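Local atomic coordinates of lectin (Pleurotus ostreatus, PDB entry 6KBQ), a protein that binds calcium ions at two sites and N-acetyl-D-galactosamine beside one of them, and so probably acts as a calcium-dependent sugar-binding lectin. Residues A[146-151]-A[163-168]; A[259-264]-A[273-278]. All coordinates share one frame; numbering follows the deposited sequence.

Contact 1: A[146-151]-A[163-168]; sequences GIMASI and FVTDES
Ile151 and Phe163 pair across a beta hairpin formed by strands 146-155 and 160-164, which run antiparallel (end-to-end directions 174° apart). Their backbones exchange two bonds, Ile151 N to Phe163 O at 2.7 Å and Phe163 N to Ile151 O at 2.8 Å, which marks this as a hydrogen-bonded pair. On this face of the sheet the apolar contact is thin, Ile151 CB lying 4.5 Å from Phe163 CB; Phe163 CG lies opposite its own carbonyl carbon (chi1 -57°), and Ile151 O meets the edge of the ring near its plane.

One residue on, Ser150 and Val164 form the non-hydrogen-bonded pair, their side chains on the other face. Here Ala149 O receives a CA-H...O contact from Val164 CA at 3.5 Å.

At Thr165 the strand gives out, and the pairing continues partly through a side chain. Thr165 N still donates to Ala149 O at 3.3 Å. With chi1 at 41°, the hydroxyl oxygen Thr165 OG1, rather than a backbone carbonyl of 163-168, accepts the Ala149 N-H at 3.0 Å, while Thr165 CG2 rests 3.9 Å from Ala149 CB. Outside the hairpin, Ser53 OG also bonds Ala149 O, Ser150 OG is held by Leu49 O, and Thr165 OG1 is hydrogen-bonded to Lys54 O.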
# COMPACT_ATOMS: atom_id res chain seq x y z
N GLY A 146 -5.74 16.69 -15.36
CA GLY A 146 -4.73 15.68 -15.60
C GLY A 146 -4.70 14.62 -14.52
O GLY A 146 -5.18 14.82 -13.40
N ILE A 147 -4.14 13.46 -14.89
CA ILE A 147 -3.93 12.37 -13.96
C ILE A 147 -2.49 11.90 -14.08
O ILE A 147 -1.91 11.92 -15.18
CB ILE A 147 -4.91 11.18 -14.17
CG1 ILE A 147 -4.69 10.54 -15.50
CG2 ILE A 147 -6.39 11.63 -14.05
CD1 ILE A 147 -4.95 9.06 -15.48
N MET A 148 -1.90 11.53 -12.95
CA MET A 148 -0.53 11.04 -12.90
C MET A 148 -0.50 9.82 -12.00
O MET A 148 -1.05 9.86 -10.88
CB MET A 148 0.44 12.10 -12.36
CG MET A 148 1.79 11.54 -11.91
SD MET A 148 2.92 12.79 -11.23
CE MET A 148 3.61 13.48 -12.73
N ALA A 149 0.10 8.74 -12.48
CA ALA A 149 0.21 7.55 -11.65
C ALA A 149 1.57 6.92 -11.85
O ALA A 149 2.19 7.02 -12.91
CB ALA A 149 -0.89 6.53 -11.97
N SER A 150 2.01 6.24 -10.81
CA SER A 150 3.19 5.40 -10.86
C SER A 150 2.78 4.02 -10.36
O SER A 150 2.13 3.91 -9.32
CB SER A 150 4.28 6.02 -9.99
OG SER A 150 5.49 5.33 -10.08
N ILE A 151 3.15 2.99 -11.11
CA ILE A 151 2.77 1.60 -10.81
C ILE A 151 4.06 0.80 -10.65
O ILE A 151 4.73 0.48 -11.64
CB ILE A 151 1.88 1.00 -11.91
CG1 ILE A 151 0.65 1.87 -12.13
CG2 ILE A 151 1.45 -0.43 -11.56
CD1 ILE A 151 -0.00 1.61 -13.44
N PHE A 163 6.00 1.40 -13.95
CA PHE A 163 5.28 1.84 -15.13
C PHE A 163 4.50 3.10 -14.79
O PHE A 163 4.08 3.28 -13.64
CB PHE A 163 4.34 0.74 -15.62
CG PHE A 163 5.04 -0.54 -15.91
CD1 PHE A 163 5.54 -0.80 -17.18
CD2 PHE A 163 5.24 -1.49 -14.91
CE1 PHE A 163 6.21 -1.99 -17.45
CE2 PHE A 163 5.90 -2.67 -15.18
CZ PHE A 163 6.39 -2.92 -16.45
N VAL A 164 4.33 3.99 -15.78
CA VAL A 164 3.84 5.34 -15.53
C VAL A 164 2.79 5.71 -16.56
O VAL A 164 2.75 5.15 -17.66
CB VAL A 164 4.97 6.39 -15.53
CG1 VAL A 164 5.97 6.10 -14.43
CG2 VAL A 164 5.68 6.44 -16.90
N THR A 165 1.94 6.66 -16.18
CA THR A 165 1.07 7.31 -17.15
C THR A 165 1.92 8.09 -18.14
O THR A 165 2.85 8.80 -17.74
CB THR A 165 0.09 8.25 -16.43
OG1 THR A 165 0.79 8.96 -15.40
CG2 THR A 165 -1.05 7.48 -15.79
N ASP A 166 1.64 7.94 -19.42
CA ASP A 166 2.32 8.72 -20.44
C ASP A 166 1.51 8.64 -21.73
O ASP A 166 0.35 8.21 -21.72
CB ASP A 166 3.77 8.24 -20.65
CG ASP A 166 3.86 6.78 -21.09
OD1 ASP A 166 2.89 6.22 -21.66
OD2 ASP A 166 4.94 6.18 -20.86
N GLU A 167 2.14 9.04 -22.84
CA GLU A 167 1.47 9.12 -24.13
C GLU A 167 1.10 7.75 -24.69
O GLU A 167 0.33 7.70 -25.65
CB GLU A 167 2.36 9.88 -25.12
CG GLU A 167 3.65 9.15 -25.51
CD GLU A 167 4.82 9.31 -24.52
OE1 GLU A 167 4.67 9.95 -23.44
OE2 GLU A 167 5.91 8.79 -24.83
N SER A 168 1.62 6.66 -24.13
CA SER A 168 1.22 5.33 -24.58
C SER A 168 -0.14 4.89 -24.02
O SER A 168 -0.68 3.88 -24.48
CB SER A 168 2.30 4.30 -24.21
OG SER A 168 2.33 4.03 -22.82

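Contact 2: A[259-264]-A[273-278]; sequences DDRYTL and SGSSYT. With CA (calcium ion), chain E; GOL (glycerol), chain H.
The Tyr262 ring lies over the backbone of Gly274, one face covering Gly274 N, which stands 3.3 Å above the ring plane toward the rim. The two residues are a hydrogen-bonded antiparallel pair of the hairpin 261-266/269-274: Tyr262 N donates to Gly274 O at 3.0 Å, and Gly274 N to Tyr262 O at 3.2 Å. A chi1 of 71° sets CG between the backbone N and the carbonyl carbon, folding the ring across onto the partner strand. Tyr262 OH is then held by Asp281 and Tyr283, which fixes the far end of the ring.

On the opposite face of the sheet, Ser273 meets Thr263 through Ser273 CB and Thr263 OG1. Nearby, Ser275 CB sits 3.6 Å above one face of the Arg261 guanidinium, a contact without a hydrogen bond.

Beyond the paired strands the contact becomes a calcium site. Asp259 and Tyr277 lie side by side and point the same way, their carboxylate and ring planes stacked 28° apart, with Asp259 OD2 above one face, toward the rim. Asp260 OD1 comes to the edge of that ring. The calcium ion is bound by Asp259 OD1 at 2.8 Å and Asp260 OD2 at 2.5 Å, the latter also accepting from Gly302 N; Asn301, Gly303 and Pro305 supply the other protein ligands. Glycerol, probably from the crystallisation liquor, adds O2 at 2.6 Å from the calcium ion, perhaps where a sugar hydroxyl would bind, since Gly303 is also part of the N-acetyl-D-galactosamine binding site. Glycerol O1 donates to Asp259 OD2 at 2.8 Å, an oxygen also gripped by Trp364.

Strand 269-274 is outermost in its sheet within this chain, whereas 261-266 pairs on its other side with strand 293-301, and Tyr262 reaches Ile256 on strand 249-259 of another sheet.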
# COMPACT_ATOMS: atom_id res chain seq x y z
N ASP A 259 8.34 1.07 20.98
CA ASP A 259 9.14 1.70 22.02
C ASP A 259 9.86 0.59 22.77
O ASP A 259 9.36 -0.01 23.72
CB ASP A 259 8.35 2.60 22.95
CG ASP A 259 9.28 3.42 23.90
OD1 ASP A 259 10.43 2.99 24.14
OD2 ASP A 259 8.88 4.49 24.39
N ASP A 260 10.89 0.14 22.09
CA ASP A 260 12.30 0.39 22.30
C ASP A 260 12.84 -0.31 21.07
O ASP A 260 13.54 0.31 20.27
CB ASP A 260 12.85 -0.09 23.64
CG ASP A 260 13.07 1.07 24.64
OD1 ASP A 260 13.61 2.12 24.24
OD2 ASP A 260 12.69 0.94 25.83
N ARG A 261 12.38 -1.54 20.84
CA ARG A 261 12.86 -2.35 19.73
C ARG A 261 11.88 -3.49 19.49
O ARG A 261 11.05 -3.83 20.34
CB ARG A 261 14.27 -2.91 20.02
CG ARG A 261 14.39 -3.68 21.35
CD ARG A 261 15.85 -3.92 21.76
NE ARG A 261 16.72 -4.05 20.59
CZ ARG A 261 17.67 -3.17 20.25
NH1 ARG A 261 17.88 -2.09 21.00
NH2 ARG A 261 18.40 -3.37 19.16
N TYR A 262 11.97 -4.08 18.30
CA TYR A 262 11.10 -5.20 17.96
C TYR A 262 11.83 -6.11 17.00
O TYR A 262 12.78 -5.70 16.32
CB TYR A 262 9.78 -4.73 17.31
CG TYR A 262 10.03 -4.21 15.92
CD1 TYR A 262 10.33 -2.88 15.71
CD2 TYR A 262 10.01 -5.07 14.81
CE1 TYR A 262 10.61 -2.40 14.44
CE2 TYR A 262 10.30 -4.59 13.54
CZ TYR A 262 10.59 -3.25 13.36
OH TYR A 262 10.88 -2.75 12.12
N THR A 263 11.36 -7.35 16.92
CA THR A 263 11.63 -8.23 15.78
C THR A 263 10.30 -8.78 15.29
O THR A 263 9.44 -9.18 16.10
CB THR A 263 12.58 -9.37 16.15
OG1 THR A 263 13.83 -8.81 16.56
CG2 THR A 263 12.83 -10.27 14.95
N LEU A 264 10.13 -8.79 13.97
CA LEU A 264 8.89 -9.13 13.30
C LEU A 264 9.04 -10.45 12.55
O LEU A 264 10.03 -10.65 11.84
CB LEU A 264 8.50 -8.02 12.33
CG LEU A 264 7.32 -8.29 11.40
CD1 LEU A 264 6.05 -8.50 12.23
CD2 LEU A 264 7.14 -7.14 10.41
N SER A 273 13.79 -6.12 11.85
CA SER A 273 13.80 -5.62 13.21
C SER A 273 14.17 -4.14 13.18
O SER A 273 14.69 -3.63 12.19
CB SER A 273 14.75 -6.45 14.07
OG SER A 273 16.06 -6.26 13.60
N GLY A 274 13.84 -3.45 14.26
CA GLY A 274 14.09 -2.03 14.36
C GLY A 274 14.26 -1.68 15.82
O GLY A 274 13.95 -2.48 16.71
N SER A 275 14.77 -0.47 16.06
CA SER A 275 15.03 -0.01 17.42
C SER A 275 14.70 1.46 17.59
O SER A 275 15.31 2.15 18.41
CB SER A 275 16.49 -0.26 17.81
OG SER A 275 17.36 0.28 16.83
N SER A 276 13.75 1.98 16.82
CA SER A 276 13.38 3.38 16.91
C SER A 276 11.87 3.53 17.01
O SER A 276 11.13 2.94 16.21
CB SER A 276 13.90 4.17 15.70
OG SER A 276 13.16 5.37 15.58
N TYR A 277 11.43 4.33 17.96
CA TYR A 277 10.02 4.67 18.05
C TYR A 277 9.71 6.04 17.45
O TYR A 277 8.56 6.50 17.56
CB TYR A 277 9.55 4.57 19.51
CG TYR A 277 10.35 5.36 20.53
CD1 TYR A 277 10.14 6.72 20.70
CD2 TYR A 277 11.29 4.73 21.35
CE1 TYR A 277 10.84 7.45 21.64
CE2 TYR A 277 12.01 5.46 22.31
CZ TYR A 277 11.78 6.83 22.43
OH TYR A 277 12.46 7.59 23.35
N THR A 278 10.68 6.69 16.78
CA THR A 278 10.39 7.90 16.01
C THR A 278 10.55 7.73 14.50
O THR A 278 10.10 8.59 13.74
CB THR A 278 11.31 9.07 16.44
OG1 THR A 278 12.67 8.67 16.27
CG2 THR A 278 11.07 9.47 17.90
CA CA E . 11.01 2.46 26.84
C1 GOL H . 11.96 5.85 25.77
O1 GOL H . 10.72 5.37 26.31
C2 GOL H . 13.23 5.05 26.32
O2 GOL H . 13.17 3.71 26.04
C3 GOL H . 14.48 5.70 25.67
O3 GOL H . 14.43 7.07 26.01

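Both contacts are antiparallel hairpins whose second strand lies outermost in its sheet within this chain and then gives way to loop, but they share no element. Contacts 1 and 2 sit on opposite sides of the chain's centre; the centres of contacts 1 and 2 are about 36 Å apart and the nearest atoms of contacts 1 and 2 about 23 Å apart. Contact 1 is largely buried; its chemistry is backbone pairing, prolonged by a threonine hydroxyl, with the first calcium ion about 10 Å from the side chain of Ile147. Contact 2 is at the surface and buries more area, 433 Å² against 312 Å². There carboxylates from just before the strand bind calcium directly, and an aromatic ring from the partner loop borders the glycerol.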